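Local coordinates for bifunctional GH43-CE protein (Bacteroides eggerthii, PDB 6MLY) that probably acts on arabinoxylans, joining a family 43 glycoside hydrolase, a family generally assigned xylan 1,4-beta-xylosidase activity, to a carbohydrate esterase, at residues T47-M51 with H483-R488; H144-E150 with S202-K206; D269-V273 with F450-D455; K602-R606 with L655-G660; P678-T682 with L712-I718. All coordinates share one frame; numbering follows the deposited sequence.

Contact 1: T47-M51 with H483-R488; sequences TTMHM and HFMGYR
M485 reaches across to the type II' turn T48-M51, and its thioether shows how one flexible side chain can fill the centre of a domain junction. From CB the chain runs outward with CG anti to the backbone N (chi1 -171°) and stays extended to the sulfur. SD lies 3.9 Å from M51 SD, with H50 NE2 at a similar distance, and takes a weak hydrogen bond from R488 NE (3.5 Å). A bend at chi3 (-66°) then turns the methyl CE over one face of the H50 imidazole in a CH-pi contact, although its exact height above the ring is doubtful; the same methyl packs 3.6 Å from M51 CG. H483 O sits at the edge of that imidazole, close to the ring plane. Two further methionine methyls pack at the flanks. M49 CE lies over the F484 ring, 4.2 Å from its centroid, with M49 SD obliquely placed in a Met-aromatic contact. M51 CE rests over a face of the R488 guanidinium and comes 3.5 Å from R488 CD as the two chains slide past each other. M51 opens strand 51-52, which pairs with strand 333-335; R488 opens strand 488-491, between strands 370-373 and 395-401. Both belong to one eight-stranded antiparallel sheet, so strand 51-52, from the family 43 part of the chain, extends a sheet of the concanavalin-like domain.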
# COMPACT_ATOMS: atom_id res chain seq x y z
N THR A 47 -5.31 18.22 13.58
CA THR A 47 -6.14 18.34 12.38
C THR A 47 -6.47 16.94 11.83
O THR A 47 -5.58 16.09 11.69
CB THR A 47 -5.46 19.19 11.31
OG1 THR A 47 -5.19 20.50 11.83
CG2 THR A 47 -6.29 19.34 10.05
N THR A 48 -7.77 16.71 11.56
CA THR A 48 -8.28 15.55 10.83
C THR A 48 -9.21 15.98 9.70
O THR A 48 -9.83 15.13 9.06
CB THR A 48 -9.03 14.59 11.76
OG1 THR A 48 -10.16 15.28 12.29
CG2 THR A 48 -8.15 14.05 12.87
N MET A 49 -9.31 17.29 9.46
CA MET A 49 -10.03 17.87 8.32
C MET A 49 -11.47 17.33 8.29
O MET A 49 -12.28 17.67 9.16
CB MET A 49 -9.29 17.55 7.01
CG MET A 49 -7.98 18.29 6.87
SD MET A 49 -6.81 17.46 5.77
CE MET A 49 -5.31 18.35 6.17
N HIS A 50 -11.74 16.43 7.33
CA HIS A 50 -13.10 16.06 6.94
C HIS A 50 -13.61 14.85 7.74
O HIS A 50 -14.70 14.37 7.47
CB HIS A 50 -13.15 15.77 5.43
CG HIS A 50 -12.17 14.73 5.01
ND1 HIS A 50 -10.99 15.06 4.39
CD2 HIS A 50 -12.16 13.39 5.17
CE1 HIS A 50 -10.30 13.97 4.16
NE2 HIS A 50 -11.00 12.93 4.63
N MET A 51 -12.83 14.39 8.72
CA MET A 51 -13.24 13.28 9.58
C MET A 51 -14.25 13.76 10.63
O MET A 51 -14.29 14.94 10.99
CB MET A 51 -12.05 12.65 10.30
CG MET A 51 -10.95 12.16 9.37
SD MET A 51 -11.53 11.04 8.06
CE MET A 51 -11.64 9.50 8.97
N HIS A 483 -6.74 13.71 -0.69
CA HIS A 483 -7.54 14.12 0.46
C HIS A 483 -6.71 14.91 1.49
O HIS A 483 -7.25 15.28 2.54
CB HIS A 483 -8.20 12.90 1.12
CG HIS A 483 -9.07 12.08 0.22
ND1 HIS A 483 -9.73 12.62 -0.88
CD2 HIS A 483 -9.43 10.78 0.26
CE1 HIS A 483 -10.43 11.67 -1.48
NE2 HIS A 483 -10.27 10.53 -0.79
N PHE A 484 -5.42 15.13 1.22
CA PHE A 484 -4.54 15.96 2.09
C PHE A 484 -4.40 15.31 3.48
O PHE A 484 -4.16 16.00 4.48
CB PHE A 484 -5.08 17.39 2.22
CG PHE A 484 -4.06 18.47 2.48
CD1 PHE A 484 -4.41 19.80 2.29
CD2 PHE A 484 -2.77 18.19 2.90
CE1 PHE A 484 -3.50 20.82 2.53
CE2 PHE A 484 -1.86 19.21 3.14
CZ PHE A 484 -2.22 20.52 2.95
N MET A 485 -4.54 13.98 3.52
CA MET A 485 -4.58 13.21 4.75
C MET A 485 -3.78 11.93 4.54
O MET A 485 -3.52 11.53 3.40
CB MET A 485 -6.03 12.87 5.10
CG MET A 485 -6.21 12.27 6.48
SD MET A 485 -7.91 11.75 6.76
CE MET A 485 -8.73 13.34 6.77
N GLY A 486 -3.36 11.31 5.65
CA GLY A 486 -2.72 10.01 5.64
C GLY A 486 -3.68 8.94 5.16
O GLY A 486 -4.91 9.12 5.20
N TYR A 487 -3.12 7.82 4.69
CA TYR A 487 -3.91 6.65 4.35
C TYR A 487 -4.48 6.07 5.65
O TYR A 487 -3.75 5.89 6.62
CB TYR A 487 -3.07 5.63 3.58
CG TYR A 487 -3.04 5.87 2.09
CD1 TYR A 487 -2.52 7.04 1.57
CD2 TYR A 487 -3.54 4.93 1.20
CE1 TYR A 487 -2.49 7.27 0.21
CE2 TYR A 487 -3.51 5.15 -0.17
CZ TYR A 487 -2.99 6.33 -0.67
OH TYR A 487 -2.96 6.55 -2.01
N ARG A 488 -5.79 5.82 5.64
CA ARG A 488 -6.48 5.23 6.77
C ARG A 488 -6.98 3.83 6.39
O ARG A 488 -7.34 3.57 5.24
CB ARG A 488 -7.63 6.15 7.19
CG ARG A 488 -7.20 7.44 7.88
CD ARG A 488 -8.40 8.26 8.33
NE ARG A 488 -8.04 9.32 9.27
CZ ARG A 488 -8.15 9.22 10.60
NH1 ARG A 488 -8.70 8.16 11.15
NH2 ARG A 488 -7.71 10.21 11.37

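Contact 2: H144-E150 with S202-K206; sequences HSFFFDE and SQLFK
S202 and S145 meet where two strands begin to run side by side, S202 O lying against S145 CB while S202 OG is engaged by N215. The side chain of S202 is also about 5 Å from that of D143, a residue predicted to tune the catalytic acid and orient the substrate. At Q203 the side chain leaves the contact for Y265 OH, but its CA passes 3.4 Å from S145 OG. That hydroxyl oxygen then accepts a hydrogen bond from L204 N, 2.9 Å long and fairly straight at 161°. With OG anti to the backbone N (chi1 168°), S145 holds out its oxygen to the neighbouring main chain, giving the sole hydrogen bond between the two segments. L204 CD2 packs 4.1 Å from F147 CG, the two side chains crossing at about a right angle. F205 points away, and K206 closes the walk: its CB lies 3.5 Å from F147 CZ, and its fully extended chain carries NZ to an acidic pair. E150 OE2 makes a salt bridge with K206 NZ at 3.4 Å, and D149 OD1 a long one at 3.9 Å; Y211 OH hydrogen-bonds both K206 NZ and D149 OD1, tying the network together. Strands 145-148 and 203-206 approach to 6.4 Å with directions 22° apart. Each begins its own three-stranded antiparallel sheet, beside 154-158 and 210-214 respectively, consistent with the first strands of neighbouring blades in the family 43 beta-propeller.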
# COMPACT_ATOMS: atom_id res chain seq x y z
N HIS A 144 -4.82 30.85 12.66
CA HIS A 144 -4.86 31.84 13.71
C HIS A 144 -4.27 31.24 14.99
O HIS A 144 -4.42 30.06 15.26
CB HIS A 144 -6.30 32.33 13.93
CG HIS A 144 -7.24 31.29 14.43
ND1 HIS A 144 -8.26 30.77 13.64
CD2 HIS A 144 -7.34 30.67 15.63
CE1 HIS A 144 -8.93 29.87 14.34
NE2 HIS A 144 -8.39 29.80 15.56
N SER A 145 -3.59 32.09 15.77
CA SER A 145 -3.04 31.73 17.07
C SER A 145 -3.45 32.78 18.10
O SER A 145 -2.74 33.74 18.31
CB SER A 145 -1.54 31.58 16.98
OG SER A 145 -0.95 31.51 18.27
N PHE A 146 -4.63 32.58 18.71
CA PHE A 146 -5.15 33.46 19.76
C PHE A 146 -4.30 33.29 21.03
O PHE A 146 -3.66 32.24 21.21
CB PHE A 146 -6.64 33.19 20.02
CG PHE A 146 -6.94 31.93 20.80
CD1 PHE A 146 -7.01 31.95 22.18
CD2 PHE A 146 -7.17 30.73 20.15
CE1 PHE A 146 -7.30 30.80 22.90
CE2 PHE A 146 -7.46 29.58 20.87
CZ PHE A 146 -7.52 29.61 22.24
N PHE A 147 -4.32 34.32 21.89
CA PHE A 147 -3.39 34.46 23.01
C PHE A 147 -3.99 35.39 24.07
O PHE A 147 -4.47 36.48 23.75
CB PHE A 147 -2.06 35.02 22.52
CG PHE A 147 -0.96 35.03 23.55
CD1 PHE A 147 -0.79 36.12 24.40
CD2 PHE A 147 -0.09 33.96 23.67
CE1 PHE A 147 0.23 36.13 25.34
CE2 PHE A 147 0.93 33.97 24.61
CZ PHE A 147 1.08 35.06 25.45
N PHE A 148 -3.91 34.96 25.34
CA PHE A 148 -4.27 35.78 26.51
C PHE A 148 -3.04 36.53 27.03
O PHE A 148 -2.09 35.91 27.49
CB PHE A 148 -4.82 34.90 27.64
CG PHE A 148 -5.99 34.04 27.25
CD1 PHE A 148 -7.28 34.51 27.35
CD2 PHE A 148 -5.78 32.75 26.78
CE1 PHE A 148 -8.36 33.71 26.98
CE2 PHE A 148 -6.86 31.95 26.42
CZ PHE A 148 -8.14 32.43 26.52
N ASP A 149 -3.08 37.86 26.94
CA ASP A 149 -1.98 38.73 27.39
C ASP A 149 -2.24 39.19 28.82
O ASP A 149 -3.38 39.20 29.29
CB ASP A 149 -1.78 39.92 26.44
CG ASP A 149 -0.37 40.47 26.45
OD1 ASP A 149 0.58 39.68 26.65
OD2 ASP A 149 -0.22 41.69 26.26
N GLU A 150 -1.17 39.59 29.50
CA GLU A 150 -1.22 40.05 30.88
C GLU A 150 -1.64 41.52 30.95
O GLU A 150 -1.81 42.06 32.04
CB GLU A 150 0.10 39.81 31.62
CG GLU A 150 1.28 39.45 30.73
CD GLU A 150 2.57 39.17 31.47
OE1 GLU A 150 3.03 40.05 32.21
OE2 GLU A 150 3.11 38.06 31.30
N SER A 202 0.97 30.27 12.07
CA SER A 202 1.28 31.18 13.18
C SER A 202 0.97 30.50 14.52
O SER A 202 -0.11 29.95 14.70
CB SER A 202 0.54 32.48 13.04
OG SER A 202 1.10 33.28 12.01
N GLN A 203 1.95 30.52 15.44
CA GLN A 203 1.79 30.01 16.81
C GLN A 203 2.61 30.88 17.76
O GLN A 203 3.84 30.89 17.71
CB GLN A 203 2.22 28.54 16.89
CG GLN A 203 1.31 27.58 16.15
CD GLN A 203 1.45 26.16 16.64
OE1 GLN A 203 1.30 25.88 17.82
NE2 GLN A 203 1.71 25.25 15.72
N LEU A 204 1.91 31.63 18.63
CA LEU A 204 2.54 32.63 19.48
C LEU A 204 2.78 32.06 20.88
O LEU A 204 1.90 31.42 21.46
CB LEU A 204 1.66 33.88 19.55
CG LEU A 204 2.25 35.06 20.32
CD1 LEU A 204 3.59 35.48 19.74
CD2 LEU A 204 1.29 36.24 20.34
N PHE A 205 3.99 32.31 21.41
CA PHE A 205 4.38 31.98 22.77
C PHE A 205 5.16 33.15 23.37
O PHE A 205 6.12 33.65 22.76
CB PHE A 205 5.20 30.69 22.78
CG PHE A 205 4.45 29.48 22.30
CD1 PHE A 205 3.84 28.62 23.21
CD2 PHE A 205 4.31 29.22 20.95
CE1 PHE A 205 3.13 27.52 22.77
CE2 PHE A 205 3.59 28.13 20.51
CZ PHE A 205 3.00 27.27 21.42
N LYS A 206 4.73 33.60 24.55
CA LYS A 206 5.49 34.53 25.36
C LYS A 206 6.31 33.73 26.37
O LYS A 206 5.76 32.98 27.17
CB LYS A 206 4.55 35.52 26.04
CG LYS A 206 5.23 36.74 26.65
CD LYS A 206 4.27 37.64 27.40
CE LYS A 206 4.96 38.83 28.02
NZ LYS A 206 3.96 39.81 28.53

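Contact 3: D269-V273 with F450-D455; sequences DCGAV and FRNKVD
G271, A272 and V273 face K453, D455 and F450 across two irregular loops, a small example of how turns rather than strands can join domains. The CA atoms of A272 and D455 are 6.0 Å apart, and those of G271 and K453 are 6.3 Å apart. G271 has a positive phi, and a CB at this position would point toward the D455 carboxylate, consistent with a glycine at this place. Next to it, A272 N donates to D455 OD2 over 3.2 Å with an angle of 144° at the hydrogen, coming in from well above the carboxylate plane. The A272 methyl packs against the same carboxylate group.

Among the side chains, the F450 ring carries most of the apolar contact. V273 CB stands over the centre of one face, 3.7 Å from the centroid and 11° off the normal, in a CH-pi contact. The CG2 branch of V273, anti to the backbone N, continues over the CD2-CE2 side of the ring. A272 CB instead meets the rim near the ring plane, 3.7 Å from F450 CE1. With an alanine in place of F450, V273 would probably lose the surface it rests on and a gap would open beside A272. Farther along, K453 CG lies 3.8 Å from C270 O.

The 450-455 turn links the antiparallel neighbours 441-449 and 456-462, a beta-hairpin of the concanavalin-like sandwich, and its partner joins strands 262-269 and 275-282. A sandwich hairpin set against the catalytic domain suits the two-domain build of family 43 beta-xylosidases.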
# COMPACT_ATOMS: atom_id res chain seq x y z
N ASP A 269 6.57 15.83 6.26
CA ASP A 269 5.75 15.12 5.26
C ASP A 269 6.48 13.82 4.89
O ASP A 269 7.35 13.84 4.02
CB ASP A 269 5.49 15.98 4.03
CG ASP A 269 4.74 17.27 4.34
OD1 ASP A 269 4.09 17.32 5.39
OD2 ASP A 269 4.83 18.21 3.52
N CYS A 270 6.11 12.71 5.55
CA CYS A 270 6.79 11.41 5.38
C CYS A 270 6.01 10.53 4.39
O CYS A 270 5.93 9.32 4.57
CB CYS A 270 6.94 10.70 6.72
SG CYS A 270 8.45 9.69 6.87
N GLY A 271 5.45 11.15 3.34
CA GLY A 271 4.81 10.42 2.24
C GLY A 271 3.41 9.92 2.59
O GLY A 271 2.58 10.69 3.09
N ALA A 272 3.17 8.63 2.32
CA ALA A 272 1.83 8.02 2.32
C ALA A 272 1.23 8.00 3.73
O ALA A 272 0.08 8.41 3.94
CB ALA A 272 1.89 6.63 1.74
N VAL A 273 2.03 7.53 4.70
CA VAL A 273 1.62 7.46 6.11
C VAL A 273 1.01 8.80 6.53
O VAL A 273 0.04 8.83 7.29
CB VAL A 273 2.80 7.04 7.02
CG1 VAL A 273 3.76 8.19 7.30
CG2 VAL A 273 2.32 6.41 8.32
N PHE A 450 5.87 1.44 4.84
CA PHE A 450 6.31 2.82 4.72
C PHE A 450 7.84 2.89 4.84
O PHE A 450 8.43 3.91 4.52
CB PHE A 450 5.60 3.70 5.75
CG PHE A 450 4.09 3.67 5.68
CD1 PHE A 450 3.42 4.29 4.64
CD2 PHE A 450 3.34 3.01 6.64
CE1 PHE A 450 2.03 4.26 4.56
CE2 PHE A 450 1.95 2.98 6.57
CZ PHE A 450 1.30 3.60 5.53
N ARG A 451 8.48 1.79 5.29
CA ARG A 451 9.94 1.72 5.47
C ARG A 451 10.64 2.42 4.30
O ARG A 451 10.54 1.97 3.16
CB ARG A 451 10.43 0.27 5.54
CG ARG A 451 10.04 -0.49 6.80
CD ARG A 451 10.51 -1.94 6.85
NE ARG A 451 10.05 -2.73 5.71
CZ ARG A 451 9.59 -3.97 5.78
NH1 ARG A 451 9.56 -4.61 6.94
NH2 ARG A 451 9.14 -4.56 4.69
N ASN A 452 11.32 3.53 4.60
CA ASN A 452 12.05 4.32 3.60
C ASN A 452 11.11 4.68 2.44
O ASN A 452 11.50 4.67 1.28
CB ASN A 452 13.32 3.58 3.13
CG ASN A 452 14.37 3.44 4.21
OD1 ASN A 452 15.55 3.70 3.97
ND2 ASN A 452 13.96 3.03 5.40
N LYS A 453 9.86 5.00 2.79
CA LYS A 453 8.85 5.58 1.90
C LYS A 453 8.62 4.70 0.67
O LYS A 453 8.28 5.23 -0.39
CB LYS A 453 9.25 7.00 1.51
CG LYS A 453 8.84 8.08 2.52
CD LYS A 453 9.88 9.15 2.74
CE LYS A 453 11.07 8.65 3.53
NZ LYS A 453 11.93 9.77 4.00
N VAL A 454 8.74 3.37 0.81
CA VAL A 454 8.45 2.45 -0.30
C VAL A 454 6.94 2.54 -0.60
O VAL A 454 6.54 2.49 -1.77
CB VAL A 454 8.93 1.01 -0.04
CG1 VAL A 454 10.44 0.94 0.15
CG2 VAL A 454 8.21 0.33 1.12
N ASP A 455 6.13 2.69 0.45
CA ASP A 455 4.74 3.13 0.38
C ASP A 455 3.93 2.18 -0.51
O ASP A 455 3.47 2.58 -1.58
CB ASP A 455 4.62 4.56 -0.15
CG ASP A 455 5.10 5.63 0.81
OD1 ASP A 455 5.58 5.27 1.90
OD2 ASP A 455 4.97 6.82 0.46

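Contact 4: K602-R606 with L655-G660; sequences KAAIR and LEGNVG
R606 and K602, one turn apart on helix 596-610, reach out along the E656 backbone by differently shaped chains. K602 leaves with CG beside its backbone N and stays extended as far as CE, its CD lying 3.3 Å from L655 O and 3.7 Å from E656 CA. The last torsion, chi4 (-64°), then turns NZ to T640 OG1; the aliphatic part of the lysine therefore does the packing here while its ammonium is held elsewhere. R606 bends earlier, at chi3 (-60°), bringing its guanidinium beside E656. R606 NH2 gives a weak hydrogen bond to E656 O, 3.4 Å long. The helix is part of the esterase domain, where the chain runs from strand 579-584 through it toward strands 617-619 and 621-627, as expected of an alpha/beta-hydrolase fold. The E656 side chain extends from CG onward, and its OE2 is 3.4 Å from R606 NH1 in a salt bridge, though the modelled place of NH1 is less sure. E656 OE2 has a second partner in S667 OG. On the next part of the helix surface the contact becomes apolar: A603 CB meets V659 CB at 3.6 Å. V659 CG1 also lies near that methyl, while N599 and D600 of the same helix touch the valine from the preceding turn.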
# COMPACT_ATOMS: atom_id res chain seq x y z
N LYS A 602 17.93 -13.48 -17.28
CA LYS A 602 19.19 -13.81 -16.66
C LYS A 602 19.55 -12.78 -15.58
O LYS A 602 20.16 -13.14 -14.59
CB LYS A 602 20.28 -13.96 -17.73
CG LYS A 602 20.12 -15.18 -18.61
CD LYS A 602 21.38 -15.57 -19.37
CE LYS A 602 21.21 -16.80 -20.24
NZ LYS A 602 20.92 -18.02 -19.44
N ALA A 603 19.14 -11.51 -15.79
CA ALA A 603 19.39 -10.41 -14.82
C ALA A 603 18.51 -10.55 -13.57
O ALA A 603 18.96 -10.26 -12.45
CB ALA A 603 19.15 -9.08 -15.48
N ALA A 604 17.25 -10.96 -13.76
CA ALA A 604 16.34 -11.21 -12.65
C ALA A 604 16.90 -12.32 -11.75
O ALA A 604 16.83 -12.22 -10.53
CB ALA A 604 14.97 -11.55 -13.17
N ILE A 605 17.46 -13.37 -12.37
CA ILE A 605 18.02 -14.52 -11.65
C ILE A 605 19.28 -14.08 -10.89
O ILE A 605 19.47 -14.43 -9.72
CB ILE A 605 18.29 -15.70 -12.61
CG1 ILE A 605 17.00 -16.17 -13.30
CG2 ILE A 605 18.98 -16.84 -11.89
CD1 ILE A 605 17.23 -16.91 -14.60
N ARG A 606 20.15 -13.33 -11.58
CA ARG A 606 21.36 -12.77 -10.98
C ARG A 606 20.98 -11.99 -9.71
O ARG A 606 21.64 -12.12 -8.69
CB ARG A 606 22.10 -11.86 -11.96
CG ARG A 606 23.06 -12.59 -12.90
CD ARG A 606 23.88 -11.63 -13.73
NE ARG A 606 23.05 -10.76 -14.56
CZ ARG A 606 23.04 -10.77 -15.89
NH1 ARG A 606 23.96 -11.46 -16.54
NH2 ARG A 606 22.13 -10.09 -16.56
N LEU A 655 23.95 -13.31 -24.86
CA LEU A 655 22.84 -14.04 -24.26
C LEU A 655 22.67 -13.73 -22.77
O LEU A 655 21.59 -13.96 -22.24
CB LEU A 655 23.03 -15.55 -24.48
CG LEU A 655 22.51 -16.09 -25.81
CD1 LEU A 655 22.81 -17.58 -25.94
CD2 LEU A 655 21.02 -15.84 -25.97
N GLU A 656 23.72 -13.24 -22.10
CA GLU A 656 23.60 -12.95 -20.66
C GLU A 656 23.27 -11.47 -20.44
O GLU A 656 22.29 -11.16 -19.77
CB GLU A 656 24.83 -13.40 -19.87
CG GLU A 656 24.53 -13.55 -18.39
CD GLU A 656 25.62 -14.14 -17.52
OE1 GLU A 656 26.78 -14.19 -17.98
OE2 GLU A 656 25.30 -14.56 -16.39
N GLY A 657 24.11 -10.57 -20.97
CA GLY A 657 23.85 -9.13 -20.99
C GLY A 657 24.51 -8.40 -19.82
O GLY A 657 25.30 -8.99 -19.09
N ASN A 658 24.18 -7.12 -19.67
CA ASN A 658 24.72 -6.24 -18.63
C ASN A 658 23.60 -5.39 -18.03
O ASN A 658 23.77 -4.19 -17.83
CB ASN A 658 25.81 -5.31 -19.17
CG ASN A 658 26.91 -6.05 -19.89
OD1 ASN A 658 27.51 -6.96 -19.32
ND2 ASN A 658 27.18 -5.67 -21.12
N VAL A 659 22.47 -6.03 -17.73
CA VAL A 659 21.26 -5.32 -17.38
C VAL A 659 21.42 -4.72 -15.98
O VAL A 659 21.38 -3.49 -15.82
CB VAL A 659 20.02 -6.23 -17.51
CG1 VAL A 659 18.74 -5.55 -17.05
CG2 VAL A 659 19.86 -6.74 -18.94
N GLY A 660 21.63 -5.58 -14.97
CA GLY A 660 21.65 -5.15 -13.56
C GLY A 660 23.02 -4.65 -13.11
O GLY A 660 23.80 -4.13 -13.92

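Contact 5: P678-T682 with L712-I718; sequences PIDMT and LALLNPI
An Asx turn at N716, just beyond helix 709-714 of the esterase domain, receives the loop residues I679 and D680. N716 OD1 accepts from I718 N at 2.8 Å, the donor lying above the carbonyl plane. CG is anti to the backbone N (chi1 -178°), which brings the amide alongside I679: CG2 of I679 packs 3.3 Å from N716 OD1, while I679 O accepts a CA-H...O contact from N716 CA at 3.4 Å. At the amide's other end, N716 ND2 is 3.1 Å from D680 OD1. D680 OD1 takes a 2.7 Å hydrogen bond from T682 OG1. A leucine replacing N716 would probably leave I718 N without its acceptor and the turn free to shift. On the apolar side M681 CB meets L712 CD1 at 3.9 Å and M681 CE meets L715 CD1 at 3.8 Å; the T682 and L712 side chains slide past each other, CG2 of T682 against CB of L712. L715 O is bonded by H632, and P717 O by T639, a sodium ligand. The loop after strand 671-675 is thus packed on a helix-to-turn junction, with the P717 side chain about 9 Å from the bound sodium ion, within a domain of the alpha/beta-hydrolase type.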
# COMPACT_ATOMS: atom_id res chain seq x y z
N PRO A 678 6.54 -21.41 -27.77
CA PRO A 678 7.15 -21.47 -29.10
C PRO A 678 8.66 -21.72 -28.95
O PRO A 678 9.24 -21.32 -27.94
CB PRO A 678 6.81 -20.10 -29.69
CG PRO A 678 6.70 -19.17 -28.49
CD PRO A 678 6.18 -20.04 -27.37
N ILE A 679 9.27 -22.38 -29.94
CA ILE A 679 10.67 -22.79 -29.83
C ILE A 679 11.41 -22.45 -31.14
O ILE A 679 12.38 -21.68 -31.13
CB ILE A 679 10.78 -24.28 -29.45
CG1 ILE A 679 10.75 -24.47 -27.93
CG2 ILE A 679 12.01 -24.94 -30.05
CD1 ILE A 679 9.36 -24.60 -27.33
N ASP A 680 10.95 -23.03 -32.25
CA ASP A 680 11.63 -22.90 -33.54
C ASP A 680 10.73 -22.12 -34.49
O ASP A 680 9.78 -22.67 -35.05
CB ASP A 680 11.99 -24.28 -34.10
CG ASP A 680 12.84 -24.23 -35.36
OD1 ASP A 680 13.52 -23.21 -35.58
OD2 ASP A 680 12.81 -25.22 -36.10
N MET A 681 11.05 -20.83 -34.69
CA MET A 681 10.21 -19.95 -35.49
C MET A 681 10.48 -20.18 -36.98
O MET A 681 9.77 -19.64 -37.83
CB MET A 681 10.43 -18.47 -35.14
CG MET A 681 10.47 -18.18 -33.64
SD MET A 681 9.22 -19.04 -32.66
CE MET A 681 10.01 -18.98 -31.05
N THR A 682 11.51 -20.98 -37.30
CA THR A 682 11.79 -21.40 -38.68
C THR A 682 10.73 -22.41 -39.15
O THR A 682 10.59 -22.64 -40.35
CB THR A 682 13.20 -21.97 -38.83
OG1 THR A 682 13.24 -23.26 -38.22
CG2 THR A 682 14.28 -21.10 -38.23
N LEU A 712 16.59 -16.44 -35.88
CA LEU A 712 15.51 -17.33 -35.41
C LEU A 712 16.09 -18.57 -34.72
O LEU A 712 15.48 -19.10 -33.79
CB LEU A 712 14.62 -17.72 -36.59
CG LEU A 712 13.73 -16.62 -37.16
CD1 LEU A 712 12.66 -17.22 -38.06
CD2 LEU A 712 13.10 -15.76 -36.06
N ALA A 713 17.24 -19.05 -35.21
CA ALA A 713 17.93 -20.20 -34.61
C ALA A 713 18.61 -19.78 -33.29
O ALA A 713 18.66 -20.57 -32.35
CB ALA A 713 18.93 -20.77 -35.58
N LEU A 714 19.12 -18.55 -33.25
CA LEU A 714 19.82 -18.05 -32.07
C LEU A 714 18.86 -17.94 -30.88
O LEU A 714 19.31 -18.08 -29.74
CB LEU A 714 20.46 -16.70 -32.39
CG LEU A 714 21.80 -16.76 -33.12
CD1 LEU A 714 22.26 -15.37 -33.54
CD2 LEU A 714 22.86 -17.44 -32.27
N LEU A 715 17.57 -17.69 -31.13
CA LEU A 715 16.59 -17.56 -30.03
C LEU A 715 15.86 -18.89 -29.81
O LEU A 715 15.06 -19.00 -28.88
CB LEU A 715 15.63 -16.39 -30.30
CG LEU A 715 14.61 -16.53 -31.44
CD1 LEU A 715 13.37 -17.30 -31.00
CD2 LEU A 715 14.21 -15.16 -31.95
N ASN A 716 16.16 -19.89 -30.64
CA ASN A 716 15.66 -21.25 -30.49
C ASN A 716 16.42 -21.95 -29.37
O ASN A 716 17.64 -22.14 -29.47
CB ASN A 716 15.79 -22.02 -31.81
CG ASN A 716 15.24 -23.43 -31.75
OD1 ASN A 716 15.07 -24.01 -30.68
ND2 ASN A 716 14.97 -24.00 -32.92
N PRO A 717 15.75 -22.39 -28.27
CA PRO A 717 16.42 -23.10 -27.18
C PRO A 717 17.13 -24.40 -27.59
O PRO A 717 18.14 -24.75 -26.98
CB PRO A 717 15.30 -23.43 -26.18
CG PRO A 717 14.17 -22.48 -26.53
CD PRO A 717 14.32 -22.20 -28.01
N ILE A 718 16.60 -25.10 -28.60
CA ILE A 718 17.14 -26.40 -29.07
C ILE A 718 18.65 -26.26 -29.35
O ILE A 718 19.43 -27.12 -28.98
CB ILE A 718 16.36 -26.93 -30.30
CG1 ILE A 718 14.99 -27.47 -29.90
CG2 ILE A 718 17.18 -27.97 -31.06
CD1 ILE A 718 14.15 -27.98 -31.06

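How the contacts relate
Along the chain, contact 1 opens first and closes last of the first three, spanning both contact 2 and contact 3; contacts 4 and 5 then follow in series. Contacts 1 and 3, with centres about 16 Å apart, both join the family 43 domain to the concanavalin-like domain, and they touch where Y487 packs on A272, so the two interdomain contacts are adjoining. Contact 2 lies wholly within the family 43 domain, its centre about 26 Å from that of contact 1. Contacts 4 and 5 share the esterase domain, their centres about 20 Å apart. The centres of contacts 2 and 5, one in each hydrolase domain, lie about 78 Å apart, on opposite sides of the chain's centre.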